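Local coordinates for putative flavoprotein decarboxylase (Streptomyces olivoviridis, PDB 6JLS) that acts as an FMN-dependent cysteine decarboxylase in the biosynthesis of thioviridamide, at residues 44-49 against 67-72; 50-55 against 114-119; 96-101 against 120-125. One frame throughout, in Å; residues are numbered along the deposited sequence.

Interaction 1: 44-49 against 67-72; sequences VGRLHV and FVNGSV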
loop_
_atom_site.group_PDB
_atom_site.type_symbol
_atom_site.label_atom_id
_atom_site.label_comp_id
_atom_site.label_asym_id
_atom_site.label_seq_id
_atom_site.Cartn_x
_atom_site.Cartn_y
_atom_site.Cartn_z
ATOM N N VAL A 44 -36.514 21.137 -11.717
ATOM C CA VAL A 44 -36.031 20.785 -10.386
ATOM C C VAL A 44 -34.992 21.800 -9.928
ATOM O O VAL A 44 -34.042 22.120 -10.653
ATOM C CB VAL A 44 -35.490 19.348 -10.367
ATOM C CG1 VAL A 44 -35.107 18.956 -8.952
ATOM C CG2 VAL A 44 -36.534 18.392 -10.922
ATOM N N GLY A 45 -35.189 22.323 -8.716
ATOM C CA GLY A 45 -34.358 23.368 -8.157
ATOM C C GLY A 45 -33.070 22.868 -7.542
ATOM O O GLY A 45 -31.993 23.333 -7.914
ATOM N N ARG A 46 -33.164 21.944 -6.585
ATOM C CA ARG A 46 -32.008 21.278 -6.003
ATOM C C ARG A 46 -32.104 19.797 -6.301
ATOM O O ARG A 46 -33.145 19.178 -6.063
ATOM C CB ARG A 46 -31.924 21.463 -4.494
ATOM C CG ARG A 46 -31.470 22.807 -4.069
ATOM C CD ARG A 46 -30.152 22.727 -3.345
ATOM N NE ARG A 46 -29.606 24.066 -3.169
ATOM C CZ ARG A 46 -28.782 24.647 -4.036
ATOM N NH1 ARG A 46 -28.400 23.999 -5.126
ATOM N NH2 ARG A 46 -28.333 25.872 -3.810
ATOM N N LEU A 47 -31.015 19.227 -6.797
ATOM C CA LEU A 47 -30.923 17.798 -7.032
ATOM C C LEU A 47 -29.775 17.255 -6.205
ATOM O O LEU A 47 -28.672 17.808 -6.246
ATOM C CB LEU A 47 -30.699 17.504 -8.509
ATOM C CG LEU A 47 -30.623 16.038 -8.902
ATOM C CD1 LEU A 47 -31.942 15.344 -8.585
ATOM C CD2 LEU A 47 -30.296 15.971 -10.383
ATOM N N HIS A 48 -30.041 16.199 -5.430
ATOM C CA HIS A 48 -29.003 15.434 -4.745
ATOM C C HIS A 48 -29.001 13.994 -5.238
ATOM O O HIS A 48 -30.043 13.449 -5.618
ATOM C CB HIS A 48 -29.208 15.415 -3.236
ATOM C CG HIS A 48 -29.292 16.768 -2.613
ATOM N ND1 HIS A 48 -28.200 17.601 -2.491
ATOM C CD2 HIS A 48 -30.330 17.417 -2.039
ATOM C CE1 HIS A 48 -28.566 18.711 -1.880
ATOM N NE2 HIS A 48 -29.853 18.624 -1.593
ATOM N N VAL A 49 -27.832 13.360 -5.192
ATOM C CA VAL A 49 -27.683 11.968 -5.600
ATOM C C VAL A 49 -26.866 11.244 -4.546
ATOM O O VAL A 49 -25.846 11.767 -4.079
ATOM C CB VAL A 49 -27.016 11.828 -6.981
ATOM C CG1 VAL A 49 -26.878 10.359 -7.348
ATOM C CG2 VAL A 49 -27.834 12.543 -8.027
ATOM N N PHE A 67 -24.208 17.153 -13.644
ATOM C CA PHE A 67 -25.649 17.334 -13.773
ATOM C C PHE A 67 -26.341 17.600 -12.450
ATOM O O PHE A 67 -27.565 17.779 -12.430
ATOM C CB PHE A 67 -26.268 16.103 -14.442
ATOM C CG PHE A 67 -25.598 15.740 -15.729
ATOM C CD1 PHE A 67 -24.723 14.672 -15.795
ATOM C CD2 PHE A 67 -25.814 16.496 -16.868
ATOM C CE1 PHE A 67 -24.094 14.346 -16.979
ATOM C CE2 PHE A 67 -25.195 16.176 -18.052
ATOM C CZ PHE A 67 -24.327 15.098 -18.108
ATOM N N VAL A 68 -25.588 17.651 -11.357
ATOM C CA VAL A 68 -26.119 17.663 -10.001
ATOM C C VAL A 68 -25.634 18.940 -9.330
ATOM O O VAL A 68 -24.434 19.085 -9.051
ATOM C CB VAL A 68 -25.674 16.421 -9.213
ATOM C CG1 VAL A 68 -26.039 16.552 -7.740
ATOM C CG2 VAL A 68 -26.274 15.161 -9.833
ATOM N N ASN A 69 -26.561 19.866 -9.070
ATOM C CA ASN A 69 -26.222 21.122 -8.407
ATOM C C ASN A 69 -26.211 21.011 -6.887
ATOM O O ASN A 69 -25.833 21.976 -6.215
ATOM C CB ASN A 69 -27.189 22.227 -8.831
ATOM C CG ASN A 69 -28.608 21.950 -8.400
ATOM O OD1 ASN A 69 -29.070 20.816 -8.452
ATOM N ND2 ASN A 69 -29.306 22.985 -7.969
ATOM N N GLY A 70 -26.619 19.879 -6.333
ATOM C CA GLY A 70 -26.470 19.580 -4.917
ATOM C C GLY A 70 -25.262 18.703 -4.667
ATOM O O GLY A 70 -24.220 18.851 -5.311
ATOM N N SER A 71 -25.404 17.762 -3.741
ATOM C CA SER A 71 -24.316 16.869 -3.382
ATOM C C SER A 71 -24.455 15.530 -4.093
ATOM O O SER A 71 -25.563 15.072 -4.383
ATOM C CB SER A 71 -24.283 16.625 -1.875
ATOM O OG SER A 71 -24.195 17.841 -1.159
ATOM N N VAL A 72 -23.317 14.901 -4.355
ATOM C CA VAL A 72 -23.254 13.511 -4.788
ATOM C C VAL A 72 -22.583 12.764 -3.653
ATOM O O VAL A 72 -21.398 12.990 -3.374
ATOM C CB VAL A 72 -22.472 13.336 -6.098
ATOM C CG1 VAL A 72 -22.401 11.865 -6.470
ATOM C CG2 VAL A 72 -23.088 14.151 -7.236
#

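Interaction 2: 50-55 against 114-119; sequences ALTPSA and CDNIVT. With FMN (flavin mononucleotide), chain B; FMN (flavin mononucleotide), chain C.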
loop_
_atom_site.group_PDB
_atom_site.type_symbol
_atom_site.label_atom_id
_atom_site.label_comp_id
_atom_site.label_asym_id
_atom_site.label_seq_id
_atom_site.Cartn_x
_atom_site.Cartn_y
_atom_site.Cartn_z
ATOM N N ALA A 50 -27.330 10.057 -4.157
ATOM C CA ALA A 50 -26.624 9.189 -3.227
ATOM C C ALA A 50 -26.505 7.810 -3.853
ATOM O O ALA A 50 -27.416 7.364 -4.565
ATOM C CB ALA A 50 -27.360 9.082 -1.891
ATOM N N LEU A 51 -25.383 7.135 -3.580
ATOM C CA LEU A 51 -25.067 5.843 -4.178
ATOM C C LEU A 51 -24.799 4.823 -3.080
ATOM O O LEU A 51 -24.180 5.144 -2.060
ATOM C CB LEU A 51 -23.823 5.925 -5.111
ATOM C CG LEU A 51 -23.884 6.698 -6.439
ATOM C CD1 LEU A 51 -24.150 8.170 -6.223
ATOM C CD2 LEU A 51 -22.581 6.540 -7.203
ATOM N N THR A 52 -25.267 3.607 -3.284
ATOM C CA THR A 52 -24.800 2.523 -2.448
ATOM C C THR A 52 -23.399 2.119 -2.891
ATOM O O THR A 52 -22.996 2.388 -4.030
ATOM C CB THR A 52 -25.729 1.316 -2.559
ATOM O OG1 THR A 52 -25.504 0.683 -3.822
ATOM C CG2 THR A 52 -27.204 1.723 -2.412
ATOM N N PRO A 53 -22.634 1.458 -2.023
ATOM C CA PRO A 53 -21.329 0.940 -2.478
ATOM C C PRO A 53 -21.419 0.092 -3.747
ATOM O O PRO A 53 -20.648 0.332 -4.684
ATOM C CB PRO A 53 -20.834 0.131 -1.270
ATOM C CG PRO A 53 -21.467 0.824 -0.093
ATOM C CD PRO A 53 -22.837 1.272 -0.576
ATOM N N SER A 54 -22.360 -0.867 -3.834
ATOM C CA SER A 54 -22.453 -1.676 -5.052
ATOM C C SER A 54 -22.799 -0.840 -6.278
ATOM O O SER A 54 -22.375 -1.174 -7.391
ATOM C CB SER A 54 -23.481 -2.793 -4.892
ATOM O OG SER A 54 -23.067 -3.712 -3.901
ATOM N N ALA A 55 -23.571 0.235 -6.109
ATOM C CA ALA A 55 -23.899 1.077 -7.250
ATOM C C ALA A 55 -22.657 1.688 -7.889
ATOM O O ALA A 55 -22.671 1.982 -9.093
ATOM C CB ALA A 55 -24.864 2.184 -6.824
ATOM N N CYS A 114 -30.633 0.180 8.026
ATOM C CA CYS A 114 -29.984 1.251 7.260
ATOM C C CYS A 114 -28.479 1.248 7.520
ATOM O O CYS A 114 -27.960 2.033 8.306
ATOM C CB CYS A 114 -30.598 2.598 7.602
ATOM S SG CYS A 114 -30.800 2.804 9.381
ATOM N N ASP A 115 -27.763 0.376 6.814
ATOM C CA ASP A 115 -26.330 0.236 7.022
ATOM C C ASP A 115 -25.480 1.025 6.019
ATOM O O ASP A 115 -24.251 0.941 6.074
ATOM C CB ASP A 115 -25.941 -1.245 6.986
ATOM C CG ASP A 115 -26.099 -1.862 5.607
ATOM O OD1 ASP A 115 -26.666 -1.207 4.705
ATOM O OD2 ASP A 115 -25.650 -3.010 5.421
ATOM N N ASN A 116 -26.092 1.762 5.093
ATOM C CA ASN A 116 -25.359 2.674 4.226
ATOM C C ASN A 116 -26.124 3.982 4.114
ATOM O O ASN A 116 -27.271 4.100 4.553
ATOM C CB ASN A 116 -25.105 2.083 2.827
ATOM C CG ASN A 116 -26.381 1.632 2.130
ATOM O OD1 ASN A 116 -27.469 2.185 2.354
ATOM N ND2 ASN A 116 -26.258 0.615 1.287
ATOM N N ILE A 117 -25.467 4.945 3.468
ATOM C CA ILE A 117 -25.978 6.307 3.343
ATOM C C ILE A 117 -27.307 6.339 2.590
ATOM O O ILE A 117 -28.203 7.114 2.937
ATOM C CB ILE A 117 -24.897 7.190 2.684
ATOM C CG1 ILE A 117 -24.171 8.013 3.751
ATOM C CG2 ILE A 117 -25.459 8.072 1.589
ATOM C CD1 ILE A 117 -23.430 7.172 4.763
ATOM N N VAL A 118 -27.476 5.495 1.568
ATOM C CA VAL A 118 -28.742 5.490 0.830
ATOM C C VAL A 118 -29.902 5.053 1.737
ATOM O O VAL A 118 -30.940 5.729 1.811
ATOM C CB VAL A 118 -28.642 4.614 -0.431
ATOM C CG1 VAL A 118 -30.052 4.283 -0.962
ATOM C CG2 VAL A 118 -27.838 5.340 -1.513
ATOM N N THR A 119 -29.748 3.924 2.439
ATOM C CA THR A 119 -30.824 3.461 3.313
ATOM C C THR A 119 -31.050 4.407 4.484
ATOM O O THR A 119 -32.189 4.541 4.951
ATOM C CB THR A 119 -30.536 2.050 3.831
ATOM O OG1 THR A 119 -29.204 1.996 4.372
ATOM C CG2 THR A 119 -30.680 1.026 2.703
HETATM N N1 FMN B . -29.612 -6.934 -7.874
HETATM C C2 FMN B . -30.897 -6.456 -8.012
HETATM O O2 FMN B . -31.660 -6.491 -7.050
HETATM N N3 FMN B . -31.325 -5.954 -9.223
HETATM C C4 FMN B . -30.471 -5.920 -10.307
HETATM O O4 FMN B . -30.847 -5.470 -11.392
HETATM C C4A FMN B . -29.175 -6.400 -10.168
HETATM N N5 FMN B . -28.311 -6.370 -11.245
HETATM C C5A FMN B . -27.024 -6.848 -11.119
HETATM C C6 FMN B . -26.182 -6.809 -12.223
HETATM C C7 FMN B . -24.874 -7.282 -12.115
HETATM C C7M FMN B . -23.980 -7.230 -13.328
HETATM C C8 FMN B . -24.411 -7.799 -10.889
HETATM C C8M FMN B . -23.000 -8.310 -10.766
HETATM C C9 FMN B . -25.269 -7.837 -9.782
HETATM C C9A FMN B . -26.579 -7.360 -9.898
HETATM N N10 FMN B . -27.448 -7.389 -8.815
HETATM C C10 FMN B . -28.742 -6.909 -8.947
HETATM C "C1'" FMN B . -26.985 -7.916 -7.488
HETATM C "C2'" FMN B . -26.659 -6.721 -6.577
HETATM O "O2'" FMN B . -25.601 -5.927 -7.088
HETATM C "C3'" FMN B . -26.315 -7.170 -5.164
HETATM O "O3'" FMN B . -27.482 -7.680 -4.566
HETATM C "C4'" FMN B . -25.761 -5.986 -4.371
HETATM O "O4'" FMN B . -25.223 -6.354 -3.112
HETATM C "C5'" FMN B . -26.825 -4.917 -4.174
HETATM O "O5'" FMN B . -26.232 -3.946 -3.344
HETATM P P FMN B . -27.000 -2.599 -2.952
HETATM O O1P FMN B . -28.495 -2.863 -2.938
HETATM O O2P FMN B . -26.565 -2.174 -1.566
HETATM O O3P FMN B . -26.705 -1.532 -3.976
HETATM N N1 FMN C . -27.873 5.541 13.392
HETATM C C2 FMN C . -28.696 5.275 14.464
HETATM O O2 FMN C . -29.458 4.313 14.415
HETATM N N3 FMN C . -28.671 6.089 15.577
HETATM C C4 FMN C . -27.821 7.174 15.631
HETATM O O4 FMN C . -27.792 7.904 16.625
HETATM C C4A FMN C . -26.989 7.441 14.551
HETATM N N5 FMN C . -26.133 8.524 14.594
HETATM C C5A FMN C . -25.307 8.802 13.526
HETATM C C6 FMN C . -24.461 9.901 13.597
HETATM C C7 FMN C . -23.613 10.196 12.530
HETATM C C7M FMN C . -22.705 11.395 12.631
HETATM C C8 FMN C . -23.618 9.380 11.381
HETATM C C8M FMN C . -22.704 9.692 10.225
HETATM C C9 FMN C . -24.476 8.275 11.316
HETATM C C9A FMN C . -25.323 7.985 12.392
HETATM N N10 FMN C . -26.185 6.896 12.350
HETATM C C10 FMN C . -27.014 6.622 13.425
HETATM C "C1'" FMN C . -26.205 5.994 11.150
HETATM C "C2'" FMN C . -25.396 4.729 11.480
HETATM O "O2'" FMN C . -24.034 5.015 11.748
HETATM C "C3'" FMN C . -25.485 3.699 10.363
HETATM O "O3'" FMN C . -26.801 3.201 10.324
HETATM C "C4'" FMN C . -24.478 2.578 10.618
HETATM O "O4'" FMN C . -24.345 1.681 9.528
HETATM C "C5'" FMN C . -24.839 1.797 11.874
HETATM O "O5'" FMN C . -23.914 0.737 11.935
HETATM P P FMN C . -23.899 -0.289 13.162
HETATM O O1P FMN C . -25.303 -0.414 13.725
HETATM O O2P FMN C . -23.450 -1.644 12.659
HETATM O O3P FMN C . -22.986 0.229 14.244
HETATM O O HOH W 1 -25.024 4.344 0.381
#

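Interaction 3: 96-101 against 120-125; sequences VVVAPA and QIVMAA. With FMN (flavin mononucleotide), chain C.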
loop_
_atom_site.group_PDB
_atom_site.type_symbol
_atom_site.label_atom_id
_atom_site.label_comp_id
_atom_site.label_asym_id
_atom_site.label_seq_id
_atom_site.Cartn_x
_atom_site.Cartn_y
_atom_site.Cartn_z
ATOM N N VAL A 96 -37.749 11.739 -2.247
ATOM C CA VAL A 96 -36.597 10.851 -2.334
ATOM C C VAL A 96 -36.988 9.704 -3.249
ATOM O O VAL A 96 -37.998 9.039 -3.001
ATOM C CB VAL A 96 -36.195 10.322 -0.945
ATOM C CG1 VAL A 96 -35.083 9.268 -1.049
ATOM C CG2 VAL A 96 -35.814 11.469 -0.017
ATOM N N VAL A 97 -36.204 9.475 -4.304
ATOM C CA VAL A 97 -36.452 8.400 -5.266
ATOM C C VAL A 97 -35.300 7.404 -5.203
ATOM O O VAL A 97 -34.131 7.798 -5.272
ATOM C CB VAL A 97 -36.603 8.938 -6.699
ATOM C CG1 VAL A 97 -36.939 7.803 -7.661
ATOM C CG2 VAL A 97 -37.653 10.007 -6.749
ATOM N N VAL A 98 -35.624 6.119 -5.071
ATOM C CA VAL A 98 -34.634 5.053 -5.195
ATOM C C VAL A 98 -34.949 4.313 -6.489
ATOM O O VAL A 98 -35.962 3.602 -6.597
ATOM C CB VAL A 98 -34.620 4.109 -3.988
ATOM C CG1 VAL A 98 -33.480 3.086 -4.124
ATOM C CG2 VAL A 98 -34.459 4.899 -2.704
ATOM N N ALA A 99 -34.079 4.492 -7.479
ATOM C CA ALA A 99 -34.329 4.031 -8.836
ATOM C C ALA A 99 -33.004 3.919 -9.584
ATOM O O ALA A 99 -32.406 4.939 -9.954
ATOM C CB ALA A 99 -35.276 4.987 -9.553
ATOM N N PRO A 100 -32.507 2.701 -9.823
ATOM C CA PRO A 100 -33.172 1.449 -9.449
ATOM C C PRO A 100 -33.025 1.100 -7.971
ATOM O O PRO A 100 -32.073 1.533 -7.327
ATOM C CB PRO A 100 -32.464 0.418 -10.317
ATOM C CG PRO A 100 -31.060 0.979 -10.476
ATOM C CD PRO A 100 -31.225 2.475 -10.513
ATOM N N ALA A 101 -33.965 0.319 -7.448
ATOM C CA ALA A 101 -33.885 -0.241 -6.099
ATOM C C ALA A 101 -33.681 -1.744 -6.234
ATOM O O ALA A 101 -34.569 -2.452 -6.722
ATOM C CB ALA A 101 -35.148 0.071 -5.290
ATOM N N GLN A 120 -29.994 5.073 4.972
ATOM C CA GLN A 120 -30.180 6.054 6.040
ATOM C C GLN A 120 -30.968 7.264 5.553
ATOM O O GLN A 120 -31.793 7.816 6.295
ATOM C CB GLN A 120 -28.832 6.495 6.595
ATOM C CG GLN A 120 -28.160 5.470 7.470
ATOM C CD GLN A 120 -26.712 5.821 7.687
ATOM O OE1 GLN A 120 -26.390 6.952 8.030
ATOM N NE2 GLN A 120 -25.820 4.865 7.437
ATOM N N ILE A 121 -30.727 7.696 4.308
ATOM C CA ILE A 121 -31.480 8.822 3.766
ATOM C C ILE A 121 -32.965 8.485 3.685
ATOM O O ILE A 121 -33.818 9.290 4.068
ATOM C CB ILE A 121 -30.913 9.240 2.401
ATOM C CG1 ILE A 121 -29.646 10.095 2.586
ATOM C CG2 ILE A 121 -31.955 10.024 1.606
ATOM C CD1 ILE A 121 -28.784 10.209 1.312
ATOM N N VAL A 122 -33.301 7.296 3.189
ATOM C CA VAL A 122 -34.706 6.927 3.047
ATOM C C VAL A 122 -35.366 6.843 4.414
ATOM O O VAL A 122 -36.438 7.416 4.639
ATOM C CB VAL A 122 -34.851 5.604 2.267
ATOM C CG1 VAL A 122 -36.324 5.105 2.295
ATOM C CG2 VAL A 122 -34.375 5.781 0.836
ATOM N N MET A 123 -34.727 6.146 5.359
ATOM C CA MET A 123 -35.355 5.974 6.667
ATOM C C MET A 123 -35.420 7.270 7.468
ATOM O O MET A 123 -36.218 7.353 8.405
ATOM C CB MET A 123 -34.636 4.896 7.469
ATOM C CG MET A 123 -34.921 3.510 6.952
ATOM S SD MET A 123 -34.348 2.238 8.075
ATOM C CE MET A 123 -35.406 2.576 9.493
ATOM N N ALA A 124 -34.617 8.282 7.124
ATOM C CA ALA A 124 -34.703 9.584 7.772
ATOM C C ALA A 124 -35.690 10.520 7.090
ATOM O O ALA A 124 -36.042 11.556 7.664
ATOM C CB ALA A 124 -33.319 10.254 7.817
ATOM N N ALA A 125 -36.143 10.186 5.892
ATOM C CA ALA A 125 -36.949 11.106 5.115
ATOM C C ALA A 125 -38.391 11.096 5.597
ATOM O O ALA A 125 -38.958 10.041 5.905
ATOM C CB ALA A 125 -36.889 10.742 3.631
HETATM N N1 FMN C . -27.873 5.541 13.392
HETATM C C2 FMN C . -28.696 5.275 14.464
HETATM O O2 FMN C . -29.458 4.313 14.415
HETATM N N3 FMN C . -28.671 6.089 15.577
HETATM C C4 FMN C . -27.821 7.174 15.631
HETATM O O4 FMN C . -27.792 7.904 16.625
HETATM C C4A FMN C . -26.989 7.441 14.551
HETATM N N5 FMN C . -26.133 8.524 14.594
HETATM C C5A FMN C . -25.307 8.802 13.526
HETATM C C6 FMN C . -24.461 9.901 13.597
HETATM C C7 FMN C . -23.613 10.196 12.530
HETATM C C7M FMN C . -22.705 11.395 12.631
HETATM C C8 FMN C . -23.618 9.380 11.381
HETATM C C8M FMN C . -22.704 9.692 10.225
HETATM C C9 FMN C . -24.476 8.275 11.316
HETATM C C9A FMN C . -25.323 7.985 12.392
HETATM N N10 FMN C . -26.185 6.896 12.350
HETATM C C10 FMN C . -27.014 6.622 13.425
HETATM C "C1'" FMN C . -26.205 5.994 11.150
HETATM C "C2'" FMN C . -25.396 4.729 11.480
HETATM O "O2'" FMN C . -24.034 5.015 11.748
HETATM C "C3'" FMN C . -25.485 3.699 10.363
HETATM O "O3'" FMN C . -26.801 3.201 10.324
HETATM C "C4'" FMN C . -24.478 2.578 10.618
HETATM O "O4'" FMN C . -24.345 1.681 9.528
HETATM C "C5'" FMN C . -24.839 1.797 11.874
HETATM O "O5'" FMN C . -23.914 0.737 11.935
HETATM P P FMN C . -23.899 -0.289 13.162
HETATM O O1P FMN C . -25.303 -0.414 13.725
HETATM O O2P FMN C . -23.450 -1.644 12.659
HETATM O O3P FMN C . -22.986 0.229 14.244
#

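Interaction 1: 44-49 against 67-72
Asn69 ND2 donates to the carbonyl oxygen of Gly45 at 2.7 Å. The donor lies in the plane of that carbonyl. The contact lies at one edge of the Rossmann-like parallel sheet of the flavoprotein fold. The other end of the same amide is used as well: Asn69 OD1 accepts from Leu47 N at 3.0 Å, with the donor tilted 24° from the amide carbonyl plane. Two bonds therefore fix the rotation of the amide. Its CG sits between the backbone N and the carbonyl carbon (chi1 64°), and the amide beyond it reaches the start of strand 46-51.

Strand 46-51 leads through helix 61-64 to the short parallel strand 72-73, a beta-alpha-beta crossover. Residues 67-71 approach strand 46-51 before the second strand forms. Gly70 N gives only a weak bond to Leu47 O. Ser71 N donates almost straight (173°) to His48 ND1 at 3.1 Å, in the plane of the imidazole and at its edge. The ND1 side of the ring is thus an acceptor here. The regular pairing begins with Val49 N, which donates to Ser71 O at 3.0 Å, and Val49 forms a parallel bridge with Val72.

Leu47 and Val49 make the apolar part of the contact with Val68. Val68 crosses both side chains at about a right angle. Its CG2 meets Val49 CG2 at 3.5 Å and Leu47 CD2 at 4.1 Å. Leu47 also packs on Ala36 and Leu39 of helix 32-40, and Val49 on Leu64 of helix 61-64. Phe67 turns its ring away from strand 46-51, toward helix 32-40 and Val27 of a neighbouring subunit. At the far end of the pairing, Val72 CA makes a CH...O contact of 3.2 Å with Val49 O.

Interaction 2: 50-55 against 114-119
Val118 lays its CG2 methyl over the backbone where strand 46-51 ends. CG2 is 3.5 Å from Leu51 C and touches the CB of Ala50 at 3.8 Å. The Thr52 and Val118 side chains cross obliquely, CG2 to CG2 at 3.8 Å. Beside it, Ile117 CG2 meets Ala50 CB at 4.1 Å. No direct hydrogen bond joins the two segments. A water links them instead: it donates to Leu51 O and accepts from Val118 N.

Val118 lies in the first turn of helix 117-124. Asn116 is the N-cap, and its OD1 accepts from Thr119 N at 2.9 Å, nearly straight at 171°. The same amide packs against Pro53, with ND2 4.0 Å from Pro53 CD. In this flavoprotein fold the loop just after the strand helps hold the cofactor phosphate. Thr52 OG1 donates to O3P of FMN chain B at 2.5 Å. It also accepts from Ala55 N, an ST motif that fixes the hydroxyl. Thr105 of helix 103-110, which also binds FMN, touches Thr52. At the start of 114-119, Cys114 O accepts from O3' of FMN chain C at 2.6 Å, a cofactor held mainly by a neighbouring subunit.

Interaction 3: 96-101 against 120-125
Val96 points its CB toward helix 117-124 and divides its two methyls between different partners there. CG1, anti to the backbone N (chi1 174°), meets Val122 CG2 at 4.0 Å and Ile121 CG2 at 4.2 Å. CG2 reaches the CB of Ala125 at 3.9 Å. One valine thus touches three residues of 120-125.

Val98, two residues on along the strand, faces the same way. Its CG2 comes within 3.6 Å of Val122 CG2, and the two side chains cross at about a right angle. The CG2 methyl of Val122 therefore meets a methyl from each of the two strand valines. No hydrogen bond crosses the contact, and all five touching residues are buried. The axes of strand 96-98 and helix 120-124 approach to 9.5 Å, with 136° between their directions. This is a helix packed on a parallel sheet, as in the Rossmann-like flavoprotein fold.

Beyond Val98 the chain turns a corner at a cis peptide before Pro100, and it then reaches the FMN-binding residues Thr102 and Ala103. The helix meets a cofactor on another side. The Gln120 amide packs on the ribityl chain of FMN chain C, with NE2 3.2 Å from C3' and CD 3.5 Å from C1', while its OE1 is held by His86 NE2.

Strand 95-101 is central in the sheet, between strands 18-23 and 129-133. Val97 points away from helix 117-124 and packs on helix 182-193, so helices cover both faces of the strand. Val122 also touches Leu109 and Val129, so it contacts helix 103-110 and the neighbouring strand 129-133 as well.

All three contacts belong to one parallel sheet. Interaction 1 is at its edge and partly buried, and it is largely polar: backbone groups, an amide and an imidazole join strand to loop. Interactions 2 and 3 are buried and mainly methyl packing; both set helix 117-124 against the sheet. Interaction 2 uses the start of that helix and adds a bridging water; interaction 3 uses its end and has no polar bond across. Strand 46-51 is shared by interactions 1 and 2, which touch through Val72 CG1 and Leu51 CD1. Interactions 2 and 3 meet where Ala50 CB lies 3.7 Å from Ile121 CD1, and both reach FMN chain C.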